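Local structure of UDP-N-acetylmuramate--L-alanine ligase (Thermotoga maritima, 1J6U) at residues H31-G36 with L56-F61; D67-P72 with V89-E94; L245-A250 with K256-K261; R311-A316 with L341-E346. The protein catalyses the ATP-dependent joining of L-alanine to UDP-N-acetylmuramate, a cytoplasmic step of peptidoglycan synthesis that bacteria need to build the cell wall. All coordinates share one frame; numbering follows the deposited sequence.

In the fold
Interactions 1 and 2 belong to the N-terminal domain and touch where the ring of Phe61 packs on that of Tyr70. Both hold a helix through one aromatic ring and are partly buried; interaction 1 is apolar, whereas interaction 2 adds a cation-pi stack whose arginine is also salt-bridged within its own segment. Interaction 3, a hairpin of the middle domain, lies nearer the surface and is held mainly by backbone hydrogen bonds. Interaction 4, in the C-terminal domain, is a small, partly buried contact of one phenylalanine with a helix. A salt bridge from Arg248 to Glu346 ties interactions 3 and 4 across two domains, while interaction 2 lies about 55 Å from interaction 3, centre to centre.

Interaction 1: residues H31-G36 with L56-F61; sequences HEFSNG and LGIPIF
Ile58 lays its longer branch over one face of the Phe33 ring. The end methyl makes a CH-pi contact, with Ile58 CD1 4.2 Å from the centroid of the Phe33 ring and displaced toward its CG-CD1 side. The methylene before it rests on the same ring, Ile58 CG1 lying 3.9 Å from Phe33 CD1. Farther out along the ring, Leu56 takes over: its CB is 4.2 Å from Phe33 CE2, and the carbonyl oxygen Leu56 O comes obliquely to within 3.8 Å of Phe33 CZ. No hydrogen bond crosses here, so dispersion and fit do the holding.

Phe33 reaches out because its CG stands anti to the backbone N (chi1 175°), while Ile58 extends its branch straight on to CD1 (chi2 170°). Phe33 lies in the last turn of its helix, Ile58 just past the end of another. Gly36, with positive phi, closes the helix of Phe33 in a Schellman motif, its N bonded to Phe33 O at 3.1 Å. Gly57 does the same for helix 48-55 and turns the chain toward Ile58.

In the wider fold, Ile58 also packs on Val39 and Leu53, and Phe61 bonds through its backbone to Gly41. The contact thus brings the end of helix 23-34 against the chain that leaves helix 48-55 and enters edge strand 60-61, beside strand 38-42 in the parallel, Rossmann-like sheet.

Interaction 2: residues D67-P72 with V89-E94; sequences DNWYDP and VRARME
The indole of Trp69 is sandwiched between Arg90 on one face and Pro72 CD on the other, the arginine side forming a cation-pi stack between a loop and helix 86-93 of the Rossmann-like N-terminal domain. Over the six-membered ring sits an aliphatic carbon, Arg90 CG, 3.7 Å from that ring's centroid. The guanidinium lies off-centre over the five-membered ring, its plane 29° from the indole, with Arg90 CZ 4.1 Å from the centroid. Bends at chi2 (79°) and chi3 fold the arginine back along the ring in this way. Beyond the benzo end, the helix backbone packs tightly: Trp69 CH2 approaches Ala91 CA obliquely at 3.2 Å. Trp69 NE1 makes a weak bond to Asp71 OD2, 3.3 Å long, within its own loop. Behind the contact, Trp69 and Ala91 both touch Val75 of strand 74-77. Replacing Trp69 by an alanine would probably leave the guanidinium without its stacking surface and open a gap between Pro72 and Arg90. Glu94 steadies the arginine from the edge: in a salt bridge, Arg90 NH1 donates to Glu94 OE1 at 2.6 Å, nearly in the guanidinium plane but 44° out of the carboxylate plane.

Interaction 3: residues L245-A250 with K256-K261; sequences LEMRSA and KAMVEK
Glu246, at a corner of the chain, reaches across to Met258 and Glu260, and each part of it meets something different. Its CB lies 3.7 Å from Glu260 CD, against the carboxylate of that residue. A first torsion of 162° swings CG away from the backbone N and carries the chain out alongside Met258. Beyond it, Glu246 CD is 4.1 Å from Glu260 OE2. At the tip, Glu246 OE1 sits 3.7 Å from Met258 CB, and OE2 forms a salt bridge with Arg265. The two carboxylates are stacked with planes 16° apart, Glu246 OE1 being 4.3 Å from Glu260 OE2; Arg265 probably offsets some of that repulsion. Were Glu260 replaced by an alanine, Glu246 would probably lose the carboxylate packed against it, leaving a gap beside its CB.

The backbone beneath is an antiparallel hairpin. Its first strand is interrupted at Glu246, consistent with a classic bulge, and Glu246 N bonds nearly straight to Met258 O at 2.8 Å. Farther along, Ser249 and Lys256 exchange two bonds, the shorter from Lys256 N to Ser249 O at 2.7 Å.

Leu245, Arg248, Ala257 and Val259 share one face, where Leu245 CD2 meets Ala257 CB at 4.0 Å. This face turns toward helix 276-291, with Leu245 on Val279 and Val259 on Leu283, while strand 264-271 flanks the other side of strand 255-261 and completes the sheet.

Interaction 4: residues R311-A316 with L341-E346; sequences RRFSIA and LQTAKE
Phe313 meets helix 334-347 through Thr343 and Ala344, which approach its ring in two different ways. The tight part is at CE1. There the hydroxyl oxygen Thr343 OG1 sits over a face of the ring, 3.6 Å from Phe313 CE1, with Phe313 CD1 almost as close at 3.7 Å. The two side chains run past each other in opposite directions, and OG1 lies above the CD1-CE1 flank. Ala344 comes instead to the edge, near the ring plane, its CA 4.0 Å from Phe313 CE1.

The alanine methyl marks the looser side, with Ala344 CB 4.2 Å from the same Phe313 CE1. Across the two segments the ring touches just these two residues, and the whole contact buries 104 Å².

Much of what surrounds the ring lies on its own side, where it also packs on Ile327 and Pro274. Phe313 and Ser314 form a G1 beta bulge opposite Asp328, and Phe313 N is held by Asp329 OD2. Just before them, Arg311 N bonds to Ser314 OG at 2.7 Å, bridging the turn that leads into strand 314-319. Neighbouring Arg312 touches Thr126 and Thr127 of the predicted ATP site, and the side chain of Phe313 is about 8 Å from that of Thr127.

With no hydrogen bond crossing to the helix, nothing directional locks the ring to it. The chemistry implies that van der Waals fit sets the spacing, while the bulge and its bonds, with the packing on Ile327 and Pro274, probably set the ring's direction.

Interaction 1: residues H31-G36 with L56-F61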
# COMPACT_ATOMS: atom_id res chain seq x y z
N HIS A 31 10.08 -1.60 14.72
CA HIS A 31 10.41 -0.40 15.47
C HIS A 31 10.83 -0.77 16.91
O HIS A 31 11.89 -0.35 17.38
CB HIS A 31 9.18 0.53 15.49
CG HIS A 31 9.39 1.79 16.25
ND1 HIS A 31 10.36 2.71 15.90
CD2 HIS A 31 8.76 2.29 17.33
CE1 HIS A 31 10.31 3.73 16.75
NE2 HIS A 31 9.35 3.50 17.62
N GLU A 32 10.01 -1.56 17.59
CA GLU A 32 10.30 -1.98 18.96
C GLU A 32 11.58 -2.81 19.00
O GLU A 32 12.40 -2.71 19.92
CB GLU A 32 9.12 -2.78 19.53
CG GLU A 32 7.88 -1.93 19.80
CD GLU A 32 8.16 -0.82 20.81
OE1 GLU A 32 9.17 -0.93 21.53
OE2 GLU A 32 7.36 0.15 20.90
N PHE A 33 11.73 -3.64 17.98
CA PHE A 33 12.93 -4.45 17.84
C PHE A 33 14.15 -3.53 17.69
O PHE A 33 15.20 -3.77 18.26
CB PHE A 33 12.82 -5.28 16.59
CG PHE A 33 14.04 -6.05 16.29
CD1 PHE A 33 14.41 -7.11 17.10
CD2 PHE A 33 14.81 -5.76 15.18
CE1 PHE A 33 15.52 -7.88 16.81
CE2 PHE A 33 15.93 -6.52 14.87
CZ PHE A 33 16.28 -7.58 15.69
N SER A 34 13.99 -2.47 16.89
CA SER A 34 15.06 -1.51 16.66
C SER A 34 15.34 -0.72 17.94
O SER A 34 16.41 -0.17 18.10
CB SER A 34 14.67 -0.53 15.55
OG SER A 34 14.73 -1.15 14.28
N ASN A 35 14.37 -0.68 18.85
CA ASN A 35 14.58 0.05 20.09
C ASN A 35 15.11 -0.86 21.16
O ASN A 35 15.08 -0.51 22.32
CB ASN A 35 13.28 0.68 20.60
CG ASN A 35 12.81 1.82 19.75
OD1 ASN A 35 13.51 2.27 18.84
ND2 ASN A 35 11.61 2.32 20.04
N GLY A 36 15.56 -2.04 20.79
CA GLY A 36 16.12 -2.91 21.80
C GLY A 36 15.17 -3.66 22.72
O GLY A 36 15.58 -4.16 23.76
N LEU A 56 15.69 -11.71 10.84
CA LEU A 56 16.32 -10.73 11.72
C LEU A 56 16.63 -11.34 13.08
O LEU A 56 17.39 -10.78 13.88
CB LEU A 56 15.44 -9.49 11.92
CG LEU A 56 15.31 -8.57 10.70
CD1 LEU A 56 14.33 -7.48 10.95
CD2 LEU A 56 16.69 -8.00 10.40
N GLY A 57 16.02 -12.50 13.33
CA GLY A 57 16.22 -13.20 14.59
C GLY A 57 15.06 -12.99 15.55
O GLY A 57 15.20 -13.07 16.77
N ILE A 58 13.89 -12.70 15.00
CA ILE A 58 12.71 -12.50 15.82
C ILE A 58 11.91 -13.80 15.79
O ILE A 58 11.59 -14.32 14.71
CB ILE A 58 11.84 -11.38 15.28
CG1 ILE A 58 12.63 -10.06 15.29
CG2 ILE A 58 10.55 -11.28 16.09
CD1 ILE A 58 11.92 -8.98 14.57
N PRO A 59 11.59 -14.35 16.96
CA PRO A 59 10.82 -15.59 17.04
C PRO A 59 9.40 -15.28 16.59
O PRO A 59 8.73 -14.40 17.16
CB PRO A 59 10.89 -15.94 18.50
CG PRO A 59 12.13 -15.22 18.97
CD PRO A 59 12.02 -13.92 18.29
N ILE A 60 8.96 -16.00 15.55
CA ILE A 60 7.64 -15.84 14.99
C ILE A 60 7.03 -17.21 14.94
O ILE A 60 7.57 -18.11 14.28
CB ILE A 60 7.67 -15.34 13.53
CG1 ILE A 60 8.39 -13.99 13.42
CG2 ILE A 60 6.22 -15.28 13.01
CD1 ILE A 60 7.77 -12.90 14.28
N PHE A 61 5.87 -17.35 15.58
CA PHE A 61 5.18 -18.63 15.66
C PHE A 61 3.91 -18.68 14.85
O PHE A 61 3.03 -17.84 14.99
CB PHE A 61 4.87 -18.94 17.13
CG PHE A 61 6.09 -18.94 18.00
CD1 PHE A 61 7.00 -19.97 17.94
CD2 PHE A 61 6.36 -17.86 18.83
CE1 PHE A 61 8.18 -19.95 18.68
CE2 PHE A 61 7.53 -17.83 19.58
CZ PHE A 61 8.44 -18.89 19.50

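Interaction 2: residues D67-P72 with V89-E94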
# COMPACT_ATOMS: atom_id res chain seq x y z
N ASP A 67 0.52 -22.05 23.09
CA ASP A 67 1.85 -22.60 23.21
C ASP A 67 2.89 -21.45 22.95
O ASP A 67 4.01 -21.45 23.49
CB ASP A 67 2.02 -23.68 22.12
CG ASP A 67 2.32 -25.06 22.68
OD1 ASP A 67 2.33 -26.03 21.88
OD2 ASP A 67 2.55 -25.18 23.91
N ASN A 68 2.51 -20.47 22.12
CA ASN A 68 3.40 -19.37 21.76
C ASN A 68 3.42 -18.30 22.82
O ASN A 68 3.25 -17.13 22.51
CB ASN A 68 2.95 -18.73 20.46
CG ASN A 68 2.69 -19.74 19.37
OD1 ASN A 68 3.38 -20.74 19.28
ND2 ASN A 68 1.68 -19.46 18.53
N TRP A 69 3.62 -18.70 24.06
CA TRP A 69 3.62 -17.75 25.15
C TRP A 69 4.98 -17.76 25.81
O TRP A 69 5.50 -18.82 26.14
CB TRP A 69 2.51 -18.11 26.13
CG TRP A 69 2.36 -17.14 27.21
CD1 TRP A 69 2.92 -17.21 28.43
CD2 TRP A 69 1.61 -15.93 27.17
NE1 TRP A 69 2.57 -16.12 29.18
CE2 TRP A 69 1.77 -15.31 28.43
CE3 TRP A 69 0.83 -15.30 26.20
CZ2 TRP A 69 1.16 -14.09 28.75
CZ3 TRP A 69 0.22 -14.08 26.51
CH2 TRP A 69 0.39 -13.49 27.78
N TYR A 70 5.59 -16.59 25.97
CA TYR A 70 6.90 -16.52 26.59
C TYR A 70 6.98 -15.43 27.64
O TYR A 70 7.96 -14.70 27.75
CB TYR A 70 7.97 -16.37 25.52
CG TYR A 70 7.98 -17.60 24.65
CD1 TYR A 70 7.01 -17.80 23.66
CD2 TYR A 70 8.91 -18.61 24.87
CE1 TYR A 70 6.97 -18.99 22.91
CE2 TYR A 70 8.88 -19.79 24.13
CZ TYR A 70 7.92 -19.98 23.15
OH TYR A 70 7.96 -21.15 22.40
N ASP A 71 5.90 -15.36 28.41
CA ASP A 71 5.73 -14.44 29.52
C ASP A 71 6.12 -13.03 29.16
O ASP A 71 7.07 -12.48 29.71
CB ASP A 71 6.52 -14.96 30.73
CG ASP A 71 6.26 -16.45 30.99
OD1 ASP A 71 7.23 -17.24 30.95
OD2 ASP A 71 5.08 -16.84 31.22
N PRO A 72 5.39 -12.44 28.21
CA PRO A 72 5.63 -11.07 27.75
C PRO A 72 5.10 -10.11 28.78
O PRO A 72 4.25 -10.46 29.56
CB PRO A 72 4.81 -11.01 26.48
CG PRO A 72 3.62 -11.84 26.86
CD PRO A 72 4.26 -13.04 27.49
N VAL A 89 -6.51 -15.43 25.12
CA VAL A 89 -7.11 -16.02 26.31
C VAL A 89 -6.04 -16.20 27.38
O VAL A 89 -6.25 -15.81 28.55
CB VAL A 89 -7.87 -17.35 26.02
CG1 VAL A 89 -8.30 -17.99 27.33
CG2 VAL A 89 -9.11 -17.05 25.24
N ARG A 90 -4.89 -16.76 27.00
CA ARG A 90 -3.82 -16.94 27.97
C ARG A 90 -3.45 -15.58 28.54
O ARG A 90 -3.45 -15.38 29.76
CB ARG A 90 -2.59 -17.59 27.33
CG ARG A 90 -1.36 -17.50 28.22
CD ARG A 90 -1.33 -18.56 29.35
NE ARG A 90 -0.42 -19.62 28.99
CZ ARG A 90 0.74 -19.86 29.57
NH1 ARG A 90 1.15 -19.11 30.57
NH2 ARG A 90 1.52 -20.83 29.11
N ALA A 91 -3.16 -14.63 27.66
CA ALA A 91 -2.80 -13.29 28.10
C ALA A 91 -3.83 -12.73 29.08
O ALA A 91 -3.47 -12.15 30.10
CB ALA A 91 -2.66 -12.35 26.91
N ARG A 92 -5.11 -12.88 28.80
CA ARG A 92 -6.06 -12.32 29.73
C ARG A 92 -6.06 -13.07 31.05
O ARG A 92 -6.14 -12.47 32.11
CB ARG A 92 -7.46 -12.27 29.15
CG ARG A 92 -7.54 -11.28 28.02
CD ARG A 92 -8.86 -10.58 27.99
NE ARG A 92 -9.33 -10.43 26.62
CZ ARG A 92 -9.08 -9.39 25.84
NH1 ARG A 92 -8.35 -8.37 26.32
NH2 ARG A 92 -9.54 -9.37 24.60
N MSE A 93 -5.93 -14.37 31.00
CA MSE A 93 -5.94 -15.09 32.24
C MSE A 93 -4.66 -14.82 33.00
O MSE A 93 -4.66 -14.75 34.23
CB MSE A 93 -6.15 -16.58 31.99
CG MSE A 93 -7.62 -16.92 31.83
SE MSE A 93 -7.84 -18.80 31.55
CE MSE A 93 -7.21 -19.42 33.31
N GLU A 94 -3.57 -14.64 32.27
CA GLU A 94 -2.29 -14.35 32.92
C GLU A 94 -2.25 -12.87 33.35
O GLU A 94 -1.27 -12.41 33.93
CB GLU A 94 -1.16 -14.66 31.96
CG GLU A 94 0.09 -15.19 32.61
CD GLU A 94 0.02 -16.66 32.95
OE1 GLU A 94 -0.24 -17.50 32.05
OE2 GLU A 94 0.23 -16.97 34.13

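Interaction 3: residues L245-A250 with K256-K261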
# COMPACT_ATOMS: atom_id res chain seq x y z
N LEU A 245 -2.96 19.93 -12.83
CA LEU A 245 -2.26 19.30 -13.96
C LEU A 245 -2.59 20.00 -15.25
O LEU A 245 -3.75 20.06 -15.66
CB LEU A 245 -2.68 17.85 -14.10
CG LEU A 245 -2.21 16.99 -12.96
CD1 LEU A 245 -2.61 15.56 -13.23
CD2 LEU A 245 -0.70 17.10 -12.85
N GLU A 246 -1.58 20.52 -15.92
CA GLU A 246 -1.87 21.17 -17.16
C GLU A 246 -1.75 20.15 -18.30
O GLU A 246 -2.54 20.18 -19.24
CB GLU A 246 -0.93 22.34 -17.38
CG GLU A 246 -0.91 22.77 -18.83
CD GLU A 246 0.07 23.89 -19.07
OE1 GLU A 246 1.07 23.96 -18.31
OE2 GLU A 246 -0.16 24.68 -20.02
N MSE A 247 -0.77 19.27 -18.22
CA MSE A 247 -0.54 18.25 -19.24
C MSE A 247 0.16 17.07 -18.64
O MSE A 247 0.94 17.20 -17.70
CB MSE A 247 0.38 18.74 -20.33
CG MSE A 247 -0.07 19.95 -21.07
SE MSE A 247 1.52 20.43 -21.95
CE MSE A 247 2.19 21.74 -20.72
N ARG A 248 -0.11 15.91 -19.22
CA ARG A 248 0.48 14.68 -18.75
C ARG A 248 0.79 13.86 -19.95
O ARG A 248 0.01 13.80 -20.88
CB ARG A 248 -0.48 13.89 -17.88
CG ARG A 248 0.10 12.58 -17.43
CD ARG A 248 -0.92 11.74 -16.70
NE ARG A 248 -0.36 10.43 -16.42
CZ ARG A 248 -0.77 9.31 -16.99
NH1 ARG A 248 -1.77 9.29 -17.88
NH2 ARG A 248 -0.16 8.19 -16.68
N SER A 249 1.94 13.22 -19.92
CA SER A 249 2.34 12.40 -21.02
C SER A 249 3.02 11.17 -20.42
O SER A 249 4.02 11.26 -19.68
CB SER A 249 3.28 13.19 -21.92
OG SER A 249 3.98 12.32 -22.78
N ALA A 250 2.42 10.03 -20.71
CA ALA A 250 2.93 8.76 -20.18
C ALA A 250 3.71 8.05 -21.25
O ALA A 250 3.33 8.04 -22.42
CB ALA A 250 1.77 7.87 -19.74
N LYS A 256 5.51 12.23 -17.60
CA LYS A 256 5.77 13.64 -17.29
C LYS A 256 4.46 14.38 -17.08
O LYS A 256 3.45 14.05 -17.68
CB LYS A 256 6.52 14.33 -18.44
CG LYS A 256 8.04 14.17 -18.41
CD LYS A 256 8.70 14.69 -19.70
CE LYS A 256 10.23 14.51 -19.70
NZ LYS A 256 10.90 14.69 -21.05
N ALA A 257 4.49 15.39 -16.22
CA ALA A 257 3.30 16.18 -15.97
C ALA A 257 3.68 17.64 -15.71
O ALA A 257 4.63 17.95 -14.97
CB ALA A 257 2.49 15.60 -14.77
N MSE A 258 2.96 18.54 -16.38
CA MSE A 258 3.16 19.98 -16.21
C MSE A 258 2.27 20.38 -15.03
O MSE A 258 1.05 20.25 -15.08
CB MSE A 258 2.71 20.75 -17.46
CG MSE A 258 3.84 21.42 -18.21
SE MSE A 258 4.95 22.42 -16.97
CE MSE A 258 6.63 21.72 -17.65
N VAL A 259 2.87 20.86 -13.95
CA VAL A 259 2.06 21.22 -12.80
C VAL A 259 1.88 22.72 -12.66
O VAL A 259 2.85 23.46 -12.76
CB VAL A 259 2.69 20.65 -11.54
CG1 VAL A 259 1.96 21.12 -10.34
CG2 VAL A 259 2.66 19.17 -11.61
N GLU A 260 0.64 23.16 -12.44
CA GLU A 260 0.34 24.57 -12.23
C GLU A 260 0.06 24.77 -10.78
O GLU A 260 -0.44 23.86 -10.10
CB GLU A 260 -0.91 25.02 -12.98
CG GLU A 260 -0.75 24.99 -14.46
CD GLU A 260 -2.08 25.07 -15.20
OE1 GLU A 260 -3.05 24.36 -14.81
OE2 GLU A 260 -2.16 25.83 -16.19
N LYS A 261 0.45 25.94 -10.29
CA LYS A 261 0.19 26.34 -8.90
C LYS A 261 -0.71 27.58 -9.03
O LYS A 261 -0.40 28.55 -9.73
CB LYS A 261 1.50 26.65 -8.20
CG LYS A 261 1.37 27.00 -6.73
CD LYS A 261 2.73 27.44 -6.24
CE LYS A 261 2.66 27.62 -4.78
NZ LYS A 261 4.03 27.86 -4.21

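Interaction 4: residues R311-A316 with L341-E346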
# COMPACT_ATOMS: atom_id res chain seq x y z
N ARG A 311 3.82 -4.48 -5.24
CA ARG A 311 2.44 -4.78 -5.58
C ARG A 311 1.66 -3.58 -6.04
O ARG A 311 0.43 -3.65 -6.20
CB ARG A 311 1.69 -5.46 -4.44
CG ARG A 311 2.29 -6.81 -4.00
CD ARG A 311 1.20 -7.84 -4.08
NE ARG A 311 1.12 -8.60 -2.86
CZ ARG A 311 0.10 -9.39 -2.54
NH1 ARG A 311 -0.95 -9.55 -3.35
NH2 ARG A 311 0.13 -9.99 -1.36
N ARG A 312 2.33 -2.45 -6.23
CA ARG A 312 1.60 -1.31 -6.82
C ARG A 312 2.32 -1.21 -8.16
O ARG A 312 3.35 -0.56 -8.28
CB ARG A 312 1.75 -0.03 -5.99
CG ARG A 312 1.87 -0.27 -4.53
CD ARG A 312 0.54 -0.45 -3.84
NE ARG A 312 0.78 -1.25 -2.65
CZ ARG A 312 0.04 -1.22 -1.56
NH1 ARG A 312 -1.01 -0.42 -1.49
NH2 ARG A 312 0.38 -1.98 -0.53
N PHE A 313 1.79 -1.95 -9.14
CA PHE A 313 2.35 -2.09 -10.46
C PHE A 313 3.87 -2.27 -10.37
O PHE A 313 4.62 -1.55 -11.06
CB PHE A 313 2.03 -0.87 -11.33
CG PHE A 313 2.11 -1.15 -12.84
CD1 PHE A 313 0.96 -1.45 -13.58
CD2 PHE A 313 3.32 -1.06 -13.53
CE1 PHE A 313 1.02 -1.67 -14.97
CE2 PHE A 313 3.38 -1.28 -14.92
CZ PHE A 313 2.23 -1.58 -15.63
N SER A 314 4.34 -3.20 -9.52
CA SER A 314 5.78 -3.44 -9.41
C SER A 314 6.28 -4.50 -10.40
O SER A 314 5.62 -5.52 -10.64
CB SER A 314 6.16 -3.85 -7.98
OG SER A 314 5.28 -4.77 -7.44
N ILE A 315 7.44 -4.24 -11.00
CA ILE A 315 7.99 -5.16 -11.97
C ILE A 315 8.75 -6.16 -11.16
O ILE A 315 9.76 -5.84 -10.54
CB ILE A 315 9.01 -4.50 -12.92
CG1 ILE A 315 8.36 -3.36 -13.72
CG2 ILE A 315 9.61 -5.57 -13.84
CD1 ILE A 315 7.59 -3.77 -14.88
N ALA A 316 8.25 -7.39 -11.19
CA ALA A 316 8.88 -8.48 -10.45
C ALA A 316 10.01 -9.07 -11.28
O ALA A 316 11.01 -9.51 -10.75
CB ALA A 316 7.83 -9.55 -10.14
N LEU A 341 -5.07 -1.71 -16.10
CA LEU A 341 -4.96 -2.02 -17.50
C LEU A 341 -4.71 -0.77 -18.30
O LEU A 341 -3.93 -0.78 -19.25
CB LEU A 341 -6.21 -2.78 -17.96
CG LEU A 341 -6.23 -4.23 -17.45
CD1 LEU A 341 -7.42 -5.00 -18.11
CD2 LEU A 341 -4.89 -4.90 -17.80
N GLN A 342 -5.35 0.33 -17.92
CA GLN A 342 -5.11 1.56 -18.65
C GLN A 342 -3.64 1.93 -18.48
O GLN A 342 -2.98 2.35 -19.45
CB GLN A 342 -6.02 2.66 -18.16
CG GLN A 342 -7.44 2.41 -18.56
CD GLN A 342 -8.41 3.38 -17.88
OE1 GLN A 342 -8.01 4.22 -17.06
NE2 GLN A 342 -9.70 3.27 -18.23
N THR A 343 -3.08 1.76 -17.28
CA THR A 343 -1.68 2.11 -17.23
C THR A 343 -0.80 1.08 -17.92
O THR A 343 0.27 1.44 -18.44
CB THR A 343 -1.18 2.53 -15.78
OG1 THR A 343 -0.13 1.69 -15.31
CG2 THR A 343 -2.30 2.59 -14.85
N ALA A 344 -1.24 -0.18 -17.97
CA ALA A 344 -0.42 -1.21 -18.64
C ALA A 344 -0.31 -0.80 -20.11
O ALA A 344 0.76 -0.84 -20.71
CB ALA A 344 -1.07 -2.60 -18.52
N LYS A 345 -1.42 -0.39 -20.69
CA LYS A 345 -1.43 0.05 -22.07
C LYS A 345 -0.61 1.34 -22.31
O LYS A 345 -0.05 1.52 -23.35
CB LYS A 345 -2.86 0.23 -22.54
CG LYS A 345 -3.62 -1.10 -22.68
CD LYS A 345 -2.95 -2.06 -23.68
CE LYS A 345 -3.78 -3.34 -23.85
NZ LYS A 345 -3.10 -4.47 -24.58
N GLU A 346 -0.56 2.24 -21.34
CA GLU A 346 0.23 3.44 -21.51
C GLU A 346 1.71 3.09 -21.51
O GLU A 346 2.48 3.66 -22.29
CB GLU A 346 -0.00 4.42 -20.36
CG GLU A 346 -1.11 5.38 -20.62
CD GLU A 346 -1.52 6.14 -19.37
OE1 GLU A 346 -2.40 7.00 -19.52
OE2 GLU A 346 -0.97 5.87 -18.26